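Local coordinates for tannase (Fusobacterium nucleatum subsp. nucleatum ATCC 25586, PDB 6YQ4), which probably hydrolyses ester bonds of gallotannins, as a magnesium-binding tannase of the alpha/beta-hydrolase clan that helps the bacterium detoxify these plant compounds, at residues R30-I35 against E56-L61; N244-T249 against D444-L449; E365-L368 against S374-K377; I417-M420 against M424-I427. All blocks are in the same frame, centred on the assembly; numbering follows the deposited sequence.

Interaction 1 (R30-I35 against E56-L61); sequences RAYENI and EYFNNL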
loop_
_atom_site.group_PDB
_atom_site.type_symbol
_atom_site.label_atom_id
_atom_site.label_comp_id
_atom_site.label_asym_id
_atom_site.label_seq_id
_atom_site.Cartn_x
_atom_site.Cartn_y
_atom_site.Cartn_z
ATOM N N ARG A 30 -14.417 8.652 22.852
ATOM C CA ARG A 30 -13.527 9.642 23.444
ATOM C C ARG A 30 -12.348 9.865 22.508
ATOM O O ARG A 30 -11.627 8.918 22.175
ATOM C CB ARG A 30 -13.033 9.186 24.811
ATOM C CG ARG A 30 -14.052 9.320 25.881
ATOM C CD ARG A 30 -13.484 8.942 27.247
ATOM N NE ARG A 30 -14.591 8.711 28.162
ATOM C CZ ARG A 30 -14.489 8.728 29.482
ATOM N NH1 ARG A 30 -15.573 8.521 30.219
ATOM N NH2 ARG A 30 -13.307 8.952 30.052
ATOM N N ALA A 31 -12.137 11.115 22.118
ATOM C CA ALA A 31 -11.126 11.476 21.137
ATOM C C ALA A 31 -9.897 12.033 21.840
ATOM O O ALA A 31 -10.012 12.972 22.636
ATOM C CB ALA A 31 -11.675 12.507 20.147
ATOM N N TYR A 32 -8.731 11.454 21.540
ATOM C CA TYR A 32 -7.427 11.949 21.993
ATOM C C TYR A 32 -6.669 12.439 20.757
ATOM O O TYR A 32 -5.970 11.683 20.090
ATOM C CB TYR A 32 -6.670 10.867 22.725
ATOM C CG TYR A 32 -7.460 10.233 23.843
ATOM C CD1 TYR A 32 -7.210 10.573 25.177
ATOM C CD2 TYR A 32 -8.455 9.287 23.575
ATOM C CE1 TYR A 32 -7.930 9.982 26.219
ATOM C CE2 TYR A 32 -9.193 8.707 24.619
ATOM C CZ TYR A 32 -8.916 9.054 25.929
ATOM O OH TYR A 32 -9.637 8.472 26.954
ATOM N N GLU A 33 -6.804 13.720 20.450
ATOM C CA GLU A 33 -6.436 14.198 19.131
ATOM C C GLU A 33 -5.031 14.784 19.109
ATOM O O GLU A 33 -4.598 15.440 20.062
ATOM C CB GLU A 33 -7.461 15.213 18.633
ATOM C CG GLU A 33 -8.722 14.545 18.109
ATOM C CD GLU A 33 -9.988 15.335 18.401
ATOM O OE1 GLU A 33 -10.017 16.098 19.400
ATOM O OE2 GLU A 33 -10.963 15.171 17.633
ATOM N N ASN A 34 -4.324 14.493 18.018
ATOM C CA ASN A 34 -3.035 15.077 17.640
ATOM C C ASN A 34 -1.994 14.967 18.751
ATOM O O ASN A 34 -1.400 15.945 19.191
ATOM C CB ASN A 34 -3.221 16.515 17.154
ATOM C CG ASN A 34 -4.313 16.617 16.093
ATOM O OD1 ASN A 34 -5.444 17.025 16.377
ATOM N ND2 ASN A 34 -3.995 16.165 14.875
ATOM N N ILE A 35 -1.760 13.724 19.149
ATOM C CA ILE A 35 -0.693 13.353 20.071
ATOM C C ILE A 35 0.624 13.257 19.305
ATOM O O ILE A 35 0.737 12.494 18.340
ATOM C CB ILE A 35 -1.017 12.016 20.745
ATOM C CG1 ILE A 35 -2.223 12.160 21.677
ATOM C CG2 ILE A 35 0.226 11.472 21.437
ATOM C CD1 ILE A 35 -3.135 10.976 21.666
ATOM N N GLU A 56 -18.026 2.934 25.703
ATOM C CA GLU A 56 -18.290 1.743 26.510
ATOM C C GLU A 56 -17.086 1.337 27.350
ATOM O O GLU A 56 -17.250 0.818 28.458
ATOM C CB GLU A 56 -18.691 0.572 25.601
ATOM C CG GLU A 56 -20.114 0.634 25.063
ATOM C CD GLU A 56 -20.280 1.584 23.875
ATOM O OE1 GLU A 56 -21.404 1.633 23.333
ATOM O OE2 GLU A 56 -19.304 2.267 23.485
ATOM N N TYR A 57 -15.874 1.555 26.838
ATOM C CA TYR A 57 -14.646 1.073 27.460
ATOM C C TYR A 57 -14.212 1.912 28.656
ATOM O O TYR A 57 -13.168 1.616 29.261
ATOM C CB TYR A 57 -13.543 1.015 26.408
ATOM C CG TYR A 57 -13.827 -0.009 25.320
ATOM C CD1 TYR A 57 -14.845 -0.950 25.470
ATOM C CD2 TYR A 57 -13.081 -0.038 24.154
ATOM C CE1 TYR A 57 -15.112 -1.875 24.482
ATOM C CE2 TYR A 57 -13.333 -0.969 23.166
ATOM C CZ TYR A 57 -14.349 -1.882 23.333
ATOM O OH TYR A 57 -14.595 -2.801 22.342
ATOM N N PHE A 58 -14.992 2.942 29.005
ATOM C CA PHE A 58 -14.817 3.717 30.225
ATOM C C PHE A 58 -15.957 3.506 31.212
ATOM O O PHE A 58 -15.969 4.125 32.278
ATOM C CB PHE A 58 -14.670 5.203 29.878
ATOM C CG PHE A 58 -13.537 5.476 28.941
ATOM C CD1 PHE A 58 -12.264 5.731 29.428
ATOM C CD2 PHE A 58 -13.735 5.440 27.565
ATOM C CE1 PHE A 58 -11.211 5.958 28.560
ATOM C CE2 PHE A 58 -12.685 5.671 26.689
ATOM C CZ PHE A 58 -11.425 5.939 27.191
ATOM N N ASN A 59 -16.910 2.639 30.883
ATOM C CA ASN A 59 -18.034 2.329 31.754
ATOM C C ASN A 59 -18.155 0.827 31.991
ATOM O O ASN A 59 -19.236 0.357 32.361
ATOM C CB ASN A 59 -19.342 2.871 31.168
ATOM C CG ASN A 59 -19.246 4.330 30.745
ATOM O OD1 ASN A 59 -18.371 4.710 29.967
ATOM N ND2 ASN A 59 -20.168 5.151 31.237
ATOM N N ASN A 60 -17.080 0.062 31.759
ATOM C CA ASN A 60 -17.046 -1.376 32.052
ATOM C C ASN A 60 -18.061 -2.157 31.225
ATOM O O ASN A 60 -18.668 -3.126 31.697
ATOM C CB ASN A 60 -17.244 -1.639 33.540
ATOM C CG ASN A 60 -15.946 -1.597 34.292
ATOM O OD1 ASN A 60 -15.273 -2.616 34.439
ATOM N ND2 ASN A 60 -15.565 -0.408 34.754
ATOM N N LEU A 61 -18.224 -1.745 29.976
ATOM C CA LEU A 61 -19.179 -2.322 29.050
ATOM C C LEU A 61 -18.429 -2.991 27.906
ATOM O O LEU A 61 -17.242 -2.734 27.670
ATOM C CB LEU A 61 -20.122 -1.240 28.510
ATOM C CG LEU A 61 -21.370 -0.907 29.335
ATOM C CD1 LEU A 61 -22.063 0.350 28.803
ATOM C CD2 LEU A 61 -22.323 -2.092 29.303
#
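The guanidinium of Arg30 lies flat on the ring of Phe58, their planes only 1° apart. Arg30 CZ rests 3.4 Å from Phe58 CG, so the charged group is displaced toward the root of the ring, with Arg30 NH1 reaching past it to Phe58 CB. Nearer the middle of the same face comes the methylene before the charge: Arg30 CD is 3.5 Å from the Phe58 centroid, a CH-pi contact that runs on into the cation-pi pair. Arginine suits this place because its chain, extended from CG to NE, lays an apolar stem and a flat cation along one aromatic face. At the far end of the ring, Tyr32 OH comes within 3.1 Å of Phe58 CZ, which lies at the edge of the Tyr32 ring.

Arg30 and Tyr32, two residues apart on strand 26-36, both direct CB toward the loop. That strand runs between strands 16-21 and 48-54, at the antiparallel end of the large mixed sheet of this alpha/beta-hydrolase fold, and Phe58 belongs to the 3-10 turn after strand 48-54, where it also touches Ile53.

The stack is close-packed although both its side chains remain partly exposed, and Glu55 takes Arg30 NE in a salt bridge. Tyr32 is more buried but makes a narrower touch; its hydroxyl is satisfied by the carbonyl of Pro12, and its side chain lies about 7 Å from that of Met153, a magnesium ligand. The solvent side is the turn through exposed Asn59 and Asn60, tied by Glu56 O accepting from Asn59 N and Leu61 N.

Interaction 2 (N244-T249 against D444-L449); sequences NDRSLT and DKDTSL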
loop_
_atom_site.group_PDB
_atom_site.type_symbol
_atom_site.label_atom_id
_atom_site.label_comp_id
_atom_site.label_asym_id
_atom_site.label_seq_id
_atom_site.Cartn_x
_atom_site.Cartn_y
_atom_site.Cartn_z
ATOM N N ASN A 244 -5.614 8.437 -4.155
ATOM C CA ASN A 244 -6.319 7.311 -3.554
ATOM C C ASN A 244 -7.821 7.320 -3.809
ATOM O O ASN A 244 -8.437 6.253 -3.841
ATOM C CB ASN A 244 -6.075 7.306 -2.042
ATOM C CG ASN A 244 -4.668 6.858 -1.680
ATOM O OD1 ASN A 244 -3.838 6.582 -2.551
ATOM N ND2 ASN A 244 -4.388 6.796 -0.398
ATOM N N ASP A 245 -8.429 8.486 -3.988
ATOM C CA ASP A 245 -9.870 8.597 -4.212
ATOM C C ASP A 245 -10.126 8.922 -5.683
ATOM O O ASP A 245 -10.233 10.092 -6.064
ATOM C CB ASP A 245 -10.469 9.656 -3.314
ATOM C CG ASP A 245 -11.979 9.675 -3.373
ATOM O OD1 ASP A 245 -12.604 10.180 -2.407
ATOM O OD2 ASP A 245 -12.531 9.172 -4.380
ATOM N N ARG A 246 -10.234 7.867 -6.516
ATOM C CA ARG A 246 -10.493 8.001 -7.954
ATOM C C ARG A 246 -11.940 8.473 -8.277
ATOM O O ARG A 246 -12.313 8.470 -9.459
ATOM C CB ARG A 246 -10.205 6.684 -8.679
ATOM C CG ARG A 246 -8.739 6.330 -8.737
ATOM C CD ARG A 246 -7.899 7.573 -9.087
ATOM N NE ARG A 246 -6.484 7.351 -8.810
ATOM C CZ ARG A 246 -5.649 6.685 -9.601
ATOM N NH1 ARG A 246 -6.068 6.163 -10.755
ATOM N NH2 ARG A 246 -4.388 6.541 -9.234
ATOM N N SER A 247 -12.769 8.876 -7.316
ATOM C CA SER A 247 -14.070 9.448 -7.628
ATOM C C SER A 247 -14.034 10.971 -7.735
ATOM O O SER A 247 -15.089 11.591 -7.926
ATOM C CB SER A 247 -15.104 9.026 -6.576
ATOM O OG SER A 247 -15.037 9.841 -5.415
ATOM N N LEU A 248 -12.857 11.588 -7.621
ATOM C CA LEU A 248 -12.735 13.036 -7.719
ATOM C C LEU A 248 -12.460 13.437 -9.168
ATOM O O LEU A 248 -11.813 12.701 -9.919
ATOM C CB LEU A 248 -11.631 13.552 -6.786
ATOM C CG LEU A 248 -11.838 13.314 -5.278
ATOM C CD1 LEU A 248 -10.519 13.437 -4.523
ATOM C CD2 LEU A 248 -12.897 14.244 -4.676
ATOM N N THR A 249 -12.991 14.598 -9.565
ATOM C CA THR A 249 -12.864 15.064 -10.944
ATOM C C THR A 249 -11.442 15.526 -11.226
ATOM O O THR A 249 -10.953 16.468 -10.590
ATOM C CB THR A 249 -13.842 16.205 -11.210
ATOM O OG1 THR A 249 -15.144 15.671 -11.467
ATOM C CG2 THR A 249 -13.389 17.032 -12.411
ATOM N N ASP A 444 -7.468 -2.374 -12.291
ATOM C CA ASP A 444 -6.495 -1.455 -11.703
ATOM C C ASP A 444 -5.199 -1.508 -12.505
ATOM O O ASP A 444 -4.487 -2.521 -12.497
ATOM C CB ASP A 444 -6.247 -1.825 -10.242
ATOM C CG ASP A 444 -5.402 -0.798 -9.496
ATOM O OD1 ASP A 444 -4.595 -0.069 -10.120
ATOM O OD2 ASP A 444 -5.566 -0.719 -8.260
ATOM N N LYS A 445 -4.867 -0.407 -13.175
ATOM C CA LYS A 445 -3.653 -0.361 -13.973
ATOM C C LYS A 445 -2.659 0.652 -13.428
ATOM O O LYS A 445 -1.738 1.045 -14.142
ATOM C CB LYS A 445 -3.985 -0.069 -15.428
ATOM C CG LYS A 445 -4.899 -1.123 -16.039
ATOM C CD LYS A 445 -5.191 -0.794 -17.510
ATOM C CE LYS A 445 -6.087 -1.841 -18.136
ATOM N NZ LYS A 445 -6.790 -1.268 -19.317
ATOM N N ASP A 446 -2.798 1.041 -12.154
ATOM C CA ASP A 446 -1.784 1.899 -11.551
ATOM C C ASP A 446 -0.503 1.137 -11.307
ATOM O O ASP A 446 0.579 1.735 -11.290
ATOM C CB ASP A 446 -2.296 2.511 -10.253
ATOM C CG ASP A 446 -3.193 3.738 -10.504
ATOM O OD1 ASP A 446 -4.267 3.603 -11.145
ATOM O OD2 ASP A 446 -2.816 4.837 -10.060
ATOM N N THR A 447 -0.611 -0.175 -11.110
ATOM C CA THR A 447 0.537 -1.062 -11.085
ATOM C C THR A 447 0.109 -2.397 -11.673
ATOM O O THR A 447 -1.080 -2.679 -11.823
ATOM C CB THR A 447 1.110 -1.252 -9.673
ATOM O OG1 THR A 447 2.345 -1.962 -9.766
ATOM C CG2 THR A 447 0.156 -2.026 -8.777
ATOM N N SER A 448 1.098 -3.187 -12.050
ATOM C CA SER A 448 0.846 -4.519 -12.569
ATOM C C SER A 448 0.223 -5.415 -11.499
ATOM O O SER A 448 0.664 -5.423 -10.352
ATOM C CB SER A 448 2.163 -5.114 -13.048
ATOM O OG SER A 448 1.937 -6.280 -13.793
ATOM N N LEU A 449 -0.811 -6.181 -11.874
ATOM C CA LEU A 449 -1.327 -7.203 -10.959
ATOM C C LEU A 449 -0.248 -8.223 -10.571
ATOM O O LEU A 449 -0.369 -8.895 -9.541
ATOM C CB LEU A 449 -2.519 -7.925 -11.599
ATOM C CG LEU A 449 -3.177 -9.075 -10.834
ATOM C CD1 LEU A 449 -3.922 -8.552 -9.613
ATOM C CD2 LEU A 449 -4.122 -9.829 -11.730
#
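Beside the probable catalytic triad of Ser166, His476 and Asp444, a serine-hydrolase arrangement suggested by sequence and geometry, Arg246 and Asp446 join two loops by a salt bridge. The carboxylate meets the guanidinium at its edge, but the grip is uneven. Arg246 NH2 donates to Asp446 OD2 at 2.5 Å, a very short distance to be read with caution, whereas Arg246 NH1 reaches Asp446 OD1 only weakly, at 3.2 Å with an N-H...O angle of 134°. The two flat groups are twisted 48° against each other, so the pair is not a coplanar two-pronged one. Arginine fits because it spans a wide gap, Arg246 CA and Asp446 CA being 11.2 Å apart; its chain bends at chi2 (-43°), and NE is held by the carbonyl of Tyr243.

Each loop is also braced from within by an Asx turn. Asp245 OD2 accepts from Ser247 N at 3.0 Å and from Ser247 OG at 2.8 Å. Asp444 OD1 accepts from Asp446 N at 2.9 Å, leaving OD2 to bond His476 ND1, so the residue that probably orients the histidine also fixes the backbone of the salt-bridging aspartate. Asp446 OD2 further binds a glycerol, probably from the crystallisation liquor, which may mark a pocket here, and Arg246 touches His476 itself.

In the fold, 244-249 leads from helix 240-244 to strand 252-256, while 444-449 connects strand 435-439 of the central sheet to helix 450-461, with helix 212-223 packed against Lys445 and Ser448.

Interaction 3 (E365-L368 against S374-K377); sequences ENNL and SDSK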
loop_
_atom_site.group_PDB
_atom_site.type_symbol
_atom_site.label_atom_id
_atom_site.label_comp_id
_atom_site.label_asym_id
_atom_site.label_seq_id
_atom_site.Cartn_x
_atom_site.Cartn_y
_atom_site.Cartn_z
ATOM N N GLU A 365 7.433 8.356 -7.544
ATOM C CA GLU A 365 8.355 7.410 -6.905
ATOM C C GLU A 365 9.804 7.881 -7.040
ATOM O O GLU A 365 10.596 7.734 -6.107
ATOM C CB GLU A 365 8.197 6.012 -7.509
ATOM C CG GLU A 365 6.941 5.251 -7.079
ATOM C CD GLU A 365 5.658 5.803 -7.695
ATOM O OE1 GLU A 365 4.638 5.866 -6.967
ATOM O OE2 GLU A 365 5.666 6.173 -8.898
ATOM N N ASN A 366 10.179 8.400 -8.210
ATOM C CA ASN A 366 11.409 9.194 -8.333
ATOM C C ASN A 366 11.519 10.221 -7.213
ATOM O O ASN A 366 12.575 10.380 -6.594
ATOM C CB ASN A 366 11.422 9.935 -9.661
ATOM C CG ASN A 366 11.676 9.044 -10.836
ATOM O OD1 ASN A 366 10.967 9.140 -11.845
ATOM N ND2 ASN A 366 12.724 8.214 -10.756
ATOM N N ASN A 367 10.425 10.960 -6.969
ATOM C CA ASN A 367 10.410 11.990 -5.943
ATOM C C ASN A 367 10.540 11.402 -4.541
ATOM O O ASN A 367 11.115 12.059 -3.665
ATOM C CB ASN A 367 9.128 12.810 -6.070
ATOM C CG ASN A 367 9.159 14.054 -5.242
ATOM O OD1 ASN A 367 8.682 14.064 -4.121
ATOM N ND2 ASN A 367 9.759 15.108 -5.774
ATOM N N LEU A 368 10.021 10.176 -4.304
ATOM C CA LEU A 368 10.177 9.531 -2.993
ATOM C C LEU A 368 11.643 9.248 -2.672
ATOM O O LEU A 368 12.043 9.339 -1.505
ATOM C CB LEU A 368 9.360 8.224 -2.917
ATOM C CG LEU A 368 9.665 7.148 -1.838
ATOM C CD1 LEU A 368 9.301 7.652 -0.456
ATOM C CD2 LEU A 368 8.967 5.759 -2.120
ATOM N N SER A 374 18.211 16.532 -2.650
ATOM C CA SER A 374 17.911 16.129 -4.014
ATOM C C SER A 374 16.428 15.849 -4.059
ATOM O O SER A 374 15.926 15.122 -3.204
ATOM C CB SER A 374 18.701 14.871 -4.424
ATOM O OG SER A 374 20.042 15.168 -4.774
ATOM N N ASP A 375 15.727 16.418 -5.040
ATOM C CA ASP A 375 14.278 16.262 -5.067
ATOM C C ASP A 375 13.844 14.910 -5.650
ATOM O O ASP A 375 12.787 14.394 -5.265
ATOM C CB ASP A 375 13.642 17.410 -5.849
ATOM C CG ASP A 375 12.146 17.498 -5.637
ATOM O OD1 ASP A 375 11.717 17.380 -4.478
ATOM O OD2 ASP A 375 11.401 17.658 -6.627
ATOM N N SER A 376 14.620 14.328 -6.572
ATOM C CA SER A 376 14.301 13.003 -7.091
ATOM C C SER A 376 15.590 12.277 -7.433
ATOM O O SER A 376 16.657 12.884 -7.538
ATOM C CB SER A 376 13.433 13.039 -8.348
ATOM O OG SER A 376 14.045 13.834 -9.356
ATOM N N LYS A 377 15.472 10.955 -7.591
ATOM C CA LYS A 377 16.590 10.105 -7.973
ATOM C C LYS A 377 16.040 8.920 -8.751
ATOM O O LYS A 377 14.827 8.689 -8.803
ATOM C CB LYS A 377 17.396 9.601 -6.768
ATOM C CG LYS A 377 18.033 10.676 -5.897
ATOM C CD LYS A 377 19.228 10.144 -5.141
ATOM C CE LYS A 377 19.581 10.988 -3.921
ATOM N NZ LYS A 377 20.739 10.432 -3.156
#
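Neighbouring asparagines reach different parts of 374-377 because their first torsions differ: Asn366 sets CG anti to its carbonyl carbon (chi1 -73°), which carries the amide to Lys377, while Asn367 sends CG opposite its backbone N (chi1 -168°), which brings ND2 beside Asp375. Asn366 ND2 donates to Lys377 O at 2.9 Å. In return, Lys377 N donates to Asn366 O at 3.1 Å, approaching from above the carbonyl plane instead of along a lone pair. Asparagine thus grips both the N-H and the C=O of one residue, using its own backbone and amide together. Just before Lys377 N, Ser376 CA also comes to 3.2 Å from Asn366 O, a CA-H...O contact. Serine suits this spot: its CB is compact, and its OG bonds the carbonyl of Ala361.

The amide of Asn367 stands 80° to the carboxylate plane of Asp375, and Asn367 CA makes another CA-H...O contact, 3.4 Å from Asp375 O. Other polar ends have further partners: Asn366 ND2 bonds Asp357, and Asn367 OD1 takes Arg119. Asp375 forms salt bridges with Arg236 and Lys131.

The contact folds the loop back onto helix 364-368, which it has just left. Asn367 O and Asp375 O, both acceptors, lie 3.3 Å apart; Lys131, bonded to Asn367 O and to Asp375 OD1, probably eases the crowding of partly negative carbonyl oxygens and the carboxylate there.

Interaction 4 (I417-M420 against M424-I427); sequences IIKM and MYYI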
loop_
_atom_site.group_PDB
_atom_site.type_symbol
_atom_site.label_atom_id
_atom_site.label_comp_id
_atom_site.label_asym_id
_atom_site.label_seq_id
_atom_site.Cartn_x
_atom_site.Cartn_y
_atom_site.Cartn_z
ATOM N N ILE A 417 18.340 2.294 1.179
ATOM C CA ILE A 417 17.049 2.959 1.276
ATOM C C ILE A 417 16.054 2.365 0.289
ATOM O O ILE A 417 14.863 2.247 0.591
ATOM C CB ILE A 417 17.245 4.477 1.070
ATOM C CG1 ILE A 417 18.105 5.033 2.215
ATOM C CG2 ILE A 417 15.911 5.183 1.016
ATOM C CD1 ILE A 417 18.278 6.527 2.208
ATOM N N ILE A 418 16.513 1.976 -0.896
ATOM C CA ILE A 418 15.649 1.186 -1.767
ATOM C C ILE A 418 15.186 -0.070 -1.037
ATOM O O ILE A 418 14.000 -0.429 -1.078
ATOM C CB ILE A 418 16.374 0.853 -3.084
ATOM C CG1 ILE A 418 16.811 2.149 -3.778
ATOM C CG2 ILE A 418 15.485 0.036 -3.990
ATOM C CD1 ILE A 418 17.491 1.947 -5.122
ATOM N N LYS A 419 16.106 -0.727 -0.319
ATOM C CA LYS A 419 15.760 -1.932 0.432
ATOM C C LYS A 419 14.694 -1.647 1.482
ATOM O O LYS A 419 13.671 -2.346 1.557
ATOM C CB LYS A 419 16.998 -2.515 1.100
ATOM C CG LYS A 419 16.663 -3.772 1.870
ATOM C CD LYS A 419 17.766 -4.186 2.865
ATOM C CE LYS A 419 17.182 -5.150 3.911
ATOM N NZ LYS A 419 18.215 -5.815 4.710
ATOM N N MET A 420 14.914 -0.610 2.295
ATOM C CA MET A 420 14.015 -0.313 3.409
ATOM C C MET A 420 12.594 0.011 2.979
ATOM O O MET A 420 11.707 0.047 3.848
ATOM C CB MET A 420 14.548 0.851 4.231
ATOM C CG MET A 420 15.604 0.446 5.245
ATOM S SD MET A 420 16.128 1.881 6.212
ATOM C CE MET A 420 17.485 2.397 5.197
ATOM N N MET A 424 9.653 -7.087 0.069
ATOM C CA MET A 424 10.237 -8.325 -0.459
ATOM C C MET A 424 11.519 -8.725 0.268
ATOM O O MET A 424 11.743 -9.913 0.522
ATOM C CB MET A 424 10.505 -8.192 -1.951
ATOM C CG MET A 424 9.246 -8.020 -2.771
ATOM S SD MET A 424 8.082 -9.381 -2.566
ATOM C CE MET A 424 8.998 -10.643 -3.419
ATOM N N TYR A 425 12.378 -7.766 0.607
ATOM C CA TYR A 425 13.635 -8.145 1.245
ATOM C C TYR A 425 13.474 -8.500 2.717
ATOM O O TYR A 425 14.468 -8.827 3.366
ATOM C CB TYR A 425 14.679 -7.030 1.113
ATOM C CG TYR A 425 14.893 -6.549 -0.291
ATOM C CD1 TYR A 425 15.556 -7.336 -1.224
ATOM C CD2 TYR A 425 14.418 -5.306 -0.694
ATOM C CE1 TYR A 425 15.753 -6.891 -2.528
ATOM C CE2 TYR A 425 14.597 -4.856 -1.988
ATOM C CZ TYR A 425 15.264 -5.653 -2.899
ATOM O OH TYR A 425 15.439 -5.197 -4.181
ATOM N N TYR A 426 12.267 -8.433 3.265
ATOM C CA TYR A 426 12.076 -8.665 4.689
ATOM C C TYR A 426 11.178 -9.856 5.006
ATOM O O TYR A 426 11.149 -10.292 6.157
ATOM C CB TYR A 426 11.497 -7.404 5.366
ATOM C CG TYR A 426 12.424 -6.193 5.358
ATOM C CD1 TYR A 426 13.383 -6.007 6.355
ATOM C CD2 TYR A 426 12.340 -5.240 4.351
ATOM C CE1 TYR A 426 14.222 -4.907 6.352
ATOM C CE2 TYR A 426 13.180 -4.143 4.335
ATOM C CZ TYR A 426 14.118 -3.981 5.327
ATOM O OH TYR A 426 14.923 -2.871 5.284
ATOM N N ILE A 427 10.453 -10.383 4.039
ATOM C CA ILE A 427 9.486 -11.437 4.296
ATOM C C ILE A 427 10.216 -12.768 4.348
ATOM O O ILE A 427 10.904 -13.141 3.397
ATOM C CB ILE A 427 8.402 -11.449 3.213
ATOM C CG1 ILE A 427 7.553 -10.175 3.284
ATOM C CG2 ILE A 427 7.526 -12.690 3.362
ATOM C CD1 ILE A 427 6.710 -9.944 2.068
#
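The edge of the Tyr426 ring meets the backbone of Lys419 and Met420 in the C-terminal part of helix 415-420: Lys419 O and Met420 CA lie near the ring plane, the former 3.3 Å from Tyr426 CE2 and the latter 3.3 Å from Tyr426 OH. Over one face, Lys419 CE stands above the plane at the CZ end of the ring. Tyr425 is met neither squarely on a face nor at an edge, as Lys419 CG approaches its CD2 obliquely at 3.7 Å. The lysine links the two rings. With CG opposite the backbone N (chi1 -179°) and an extended chain beyond, its stem passes Tyr425 first and then brings CE to 3.5 Å from Tyr426 OH. A long methylene chain suits this, giving apolar contact while the amine makes a long, weak ion pair with Asp183, the carboxylate that also holds Tyr426 OH. Met420 adds its CG, 3.4 Å from Tyr426 OH.

Tyr425 OH bonds Glu213, so each ring is fixed at its far end. This is a compact local reversal, a short helix followed by a 3-10 segment that includes Tyr425, with Tyr426 next in the chain. It lies ahead of strand 435-439 of the alpha/beta sheet.

In the fold
From the N terminus, interaction 1 comes first, closing a short loop around strand 48-54 at the antiparallel end of the large sheet. Interaction 2 follows and spans by far the longest loop, joining the turn after helix 240-244 to the one after strand 435-439, near the probable active site. Interactions 3 and 4 are both nested inside that loop, in series: each folds the chain back just after a short helix, 364-368 or 415-420. Their nearest atoms are about 6 Å apart, whereas interaction 1 stands alone, its centre about 35 Å from that of interaction 2. No two of the contacts cross or touch.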